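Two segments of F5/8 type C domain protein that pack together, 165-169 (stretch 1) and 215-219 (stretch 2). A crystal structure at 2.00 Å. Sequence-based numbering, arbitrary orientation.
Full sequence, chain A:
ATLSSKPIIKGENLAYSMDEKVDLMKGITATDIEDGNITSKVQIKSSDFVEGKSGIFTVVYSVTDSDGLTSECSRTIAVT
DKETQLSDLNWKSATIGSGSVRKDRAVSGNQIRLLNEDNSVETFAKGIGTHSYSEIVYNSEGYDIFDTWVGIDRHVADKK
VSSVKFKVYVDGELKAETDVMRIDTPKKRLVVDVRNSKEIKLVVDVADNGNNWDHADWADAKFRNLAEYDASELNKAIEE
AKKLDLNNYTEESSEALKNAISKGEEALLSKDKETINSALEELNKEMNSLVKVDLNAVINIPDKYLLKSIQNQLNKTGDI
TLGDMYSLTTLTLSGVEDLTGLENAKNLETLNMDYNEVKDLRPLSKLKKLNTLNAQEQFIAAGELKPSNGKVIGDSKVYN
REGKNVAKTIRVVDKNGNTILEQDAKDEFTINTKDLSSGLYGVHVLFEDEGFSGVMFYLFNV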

# COMPACT_ATOMS: atom_id res chain seq x y z
N LYS A 165 -2.79 -40.63 24.13
CA LYS A 165 -2.45 -40.59 22.72
C LYS A 165 -3.58 -39.88 21.98
O LYS A 165 -4.75 -40.25 22.14
CB LYS A 165 -2.24 -41.99 22.14
CG LYS A 165 -1.77 -41.99 20.69
CD LYS A 165 -1.89 -43.36 20.06
CE LYS A 165 -1.32 -44.44 20.96
NZ LYS A 165 -2.16 -45.67 20.95
N PHE A 166 -3.23 -38.87 21.19
CA PHE A 166 -4.21 -38.11 20.45
C PHE A 166 -4.37 -38.69 19.05
O PHE A 166 -3.39 -39.02 18.38
CB PHE A 166 -3.81 -36.64 20.36
CG PHE A 166 -3.74 -35.95 21.69
CD1 PHE A 166 -2.60 -36.03 22.46
CD2 PHE A 166 -4.82 -35.22 22.16
CE1 PHE A 166 -2.53 -35.39 23.69
CE2 PHE A 166 -4.76 -34.58 23.39
CZ PHE A 166 -3.61 -34.67 24.15
N LYS A 167 -5.62 -38.82 18.61
CA LYS A 167 -5.94 -39.33 17.29
C LYS A 167 -7.02 -38.45 16.67
O LYS A 167 -7.91 -37.95 17.36
CB LYS A 167 -6.42 -40.79 17.34
CG LYS A 167 -5.44 -41.74 18.02
CD LYS A 167 -5.99 -43.16 18.05
CE LYS A 167 -5.38 -43.95 19.20
NZ LYS A 167 -6.01 -45.29 19.36
N VAL A 168 -6.93 -38.28 15.35
CA VAL A 168 -7.87 -37.45 14.60
C VAL A 168 -8.46 -38.31 13.49
O VAL A 168 -7.73 -38.81 12.62
CB VAL A 168 -7.21 -36.19 14.03
CG1 VAL A 168 -8.15 -35.49 13.07
CG2 VAL A 168 -6.80 -35.26 15.16
N TYR A 169 -9.78 -38.48 13.51
CA TYR A 169 -10.50 -39.23 12.49
C TYR A 169 -11.29 -38.27 11.61
O TYR A 169 -11.91 -37.33 12.11
CB TYR A 169 -11.45 -40.25 13.13
CG TYR A 169 -10.74 -41.36 13.87
CD1 TYR A 169 -10.54 -42.60 13.28
CD2 TYR A 169 -10.26 -41.18 15.17
CE1 TYR A 169 -9.90 -43.63 13.95
CE2 TYR A 169 -9.62 -42.19 15.84
CZ TYR A 169 -9.44 -43.41 15.23
OH TYR A 169 -8.79 -44.43 15.91
N HIS A 215 -5.44 -35.79 31.96
CA HIS A 215 -5.93 -34.48 31.55
C HIS A 215 -5.28 -34.10 30.23
O HIS A 215 -4.06 -33.94 30.15
CB HIS A 215 -5.62 -33.43 32.62
CG HIS A 215 -6.35 -33.64 33.91
ND1 HIS A 215 -6.56 -32.62 34.82
CD2 HIS A 215 -6.91 -34.75 34.45
CE1 HIS A 215 -7.22 -33.09 35.86
NE2 HIS A 215 -7.44 -34.38 35.66
N ALA A 216 -6.10 -33.97 29.18
CA ALA A 216 -5.60 -33.72 27.83
C ALA A 216 -6.27 -32.48 27.26
O ALA A 216 -7.45 -32.23 27.50
CB ALA A 216 -5.85 -34.92 26.92
N ASP A 217 -5.50 -31.71 26.48
CA ASP A 217 -5.99 -30.48 25.87
C ASP A 217 -5.85 -30.54 24.36
O ASP A 217 -4.81 -30.97 23.84
CB ASP A 217 -5.22 -29.25 26.38
CG ASP A 217 -5.34 -29.07 27.87
OD1 ASP A 217 -6.39 -29.41 28.44
OD2 ASP A 217 -4.37 -28.55 28.47
N TRP A 218 -6.90 -30.11 23.66
CA TRP A 218 -6.81 -29.75 22.25
C TRP A 218 -6.61 -28.24 22.21
O TRP A 218 -7.55 -27.46 22.05
CB TRP A 218 -8.05 -30.20 21.49
CG TRP A 218 -8.32 -31.67 21.56
CD1 TRP A 218 -9.07 -32.32 22.50
CD2 TRP A 218 -7.85 -32.68 20.66
NE1 TRP A 218 -9.10 -33.67 22.24
CE2 TRP A 218 -8.35 -33.91 21.11
CE3 TRP A 218 -7.05 -32.65 19.51
CZ2 TRP A 218 -8.08 -35.11 20.46
CZ3 TRP A 218 -6.78 -33.85 18.87
CH2 TRP A 218 -7.29 -35.06 19.34
N ALA A 219 -5.36 -27.82 22.37
CA ALA A 219 -5.04 -26.41 22.54
C ALA A 219 -5.04 -25.69 21.20
O ALA A 219 -4.43 -26.15 20.23
CB ALA A 219 -3.68 -26.25 23.21

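Both stretches are β-strand; 165-169 is a segment of a strand that runs on in both directions, and 215-219 is a strand of its own. They belong to one chain, and residues that touch across them lie at least 50 positions apart in sequence. Their axes approach to 9.3 Å and their N-to-C directions differ by 40°. Even the nearest pair of backbone positions, Phe 166 CA and Ala 216 CA, is 8.7 Å apart, a separation too wide for backbone pairing; no hydrogen bond crosses between the stretches. Every close contact therefore involves at least one side chain, packed against another side chain or against a backbone carbonyl of the other strand, and the whole is small, burying 248 Å² counted over both sides.

Phe 166 is the centre of it. Its CA-to-CB bond points toward the other strand, and with chi1 in the m well (-63°) and chi2 at 85° the ring reaches three consecutive residues there. Phe 166 gives up 95 Å² to the contact, the largest share of any residue. Its CZ lies 3.6 Å from CB of Ala 216, whose CA-to-CB bond points back toward stretch 1. The methyl offers the phenyl tip a small apolar surface close to the backbone. Beside it, Phe 166 CE2 sits 3.6 Å from the backbone O of Asp 217, so the ring also packs against main chain. The Asp 217 side chain takes no part in this: its CA-to-CB bond points away, which keeps the carboxylate out of the apolar contact.

Trp 218 supplies the other large surface, 80 Å². Its CA-to-CB bond points sideways, but the long indole, with chi1 at -58° (m) and chi2 at 90°, brings its six-membered ring nearer to stretch 1. There it forms an edge-to-face pair with Phe 166: the phenyl edge is directed at the indole face, the planes stand at 87° and the ring centroids are 5.1 Å apart. The closest atoms are Phe 166 CD2 and Trp 218 CZ2, at 3.7 Å.

The same indole extends the contact along stretch 1. Trp 218 CH2 lies 3.6 Å from the backbone O of Lys 167, which meets the indole at its edge, near the ring plane. Lys 167 directs its CA-to-CB bond away, and its NZ is hydrogen-bonded elsewhere in the structure, so this residue serves the contact through its carbonyl while its charged end is satisfied. Val 168, with chi1 at 170° (t), places CG2 4.0 Å from Trp 218 CZ3; its compact branched side chain adds a further apolar contact to the buried indole.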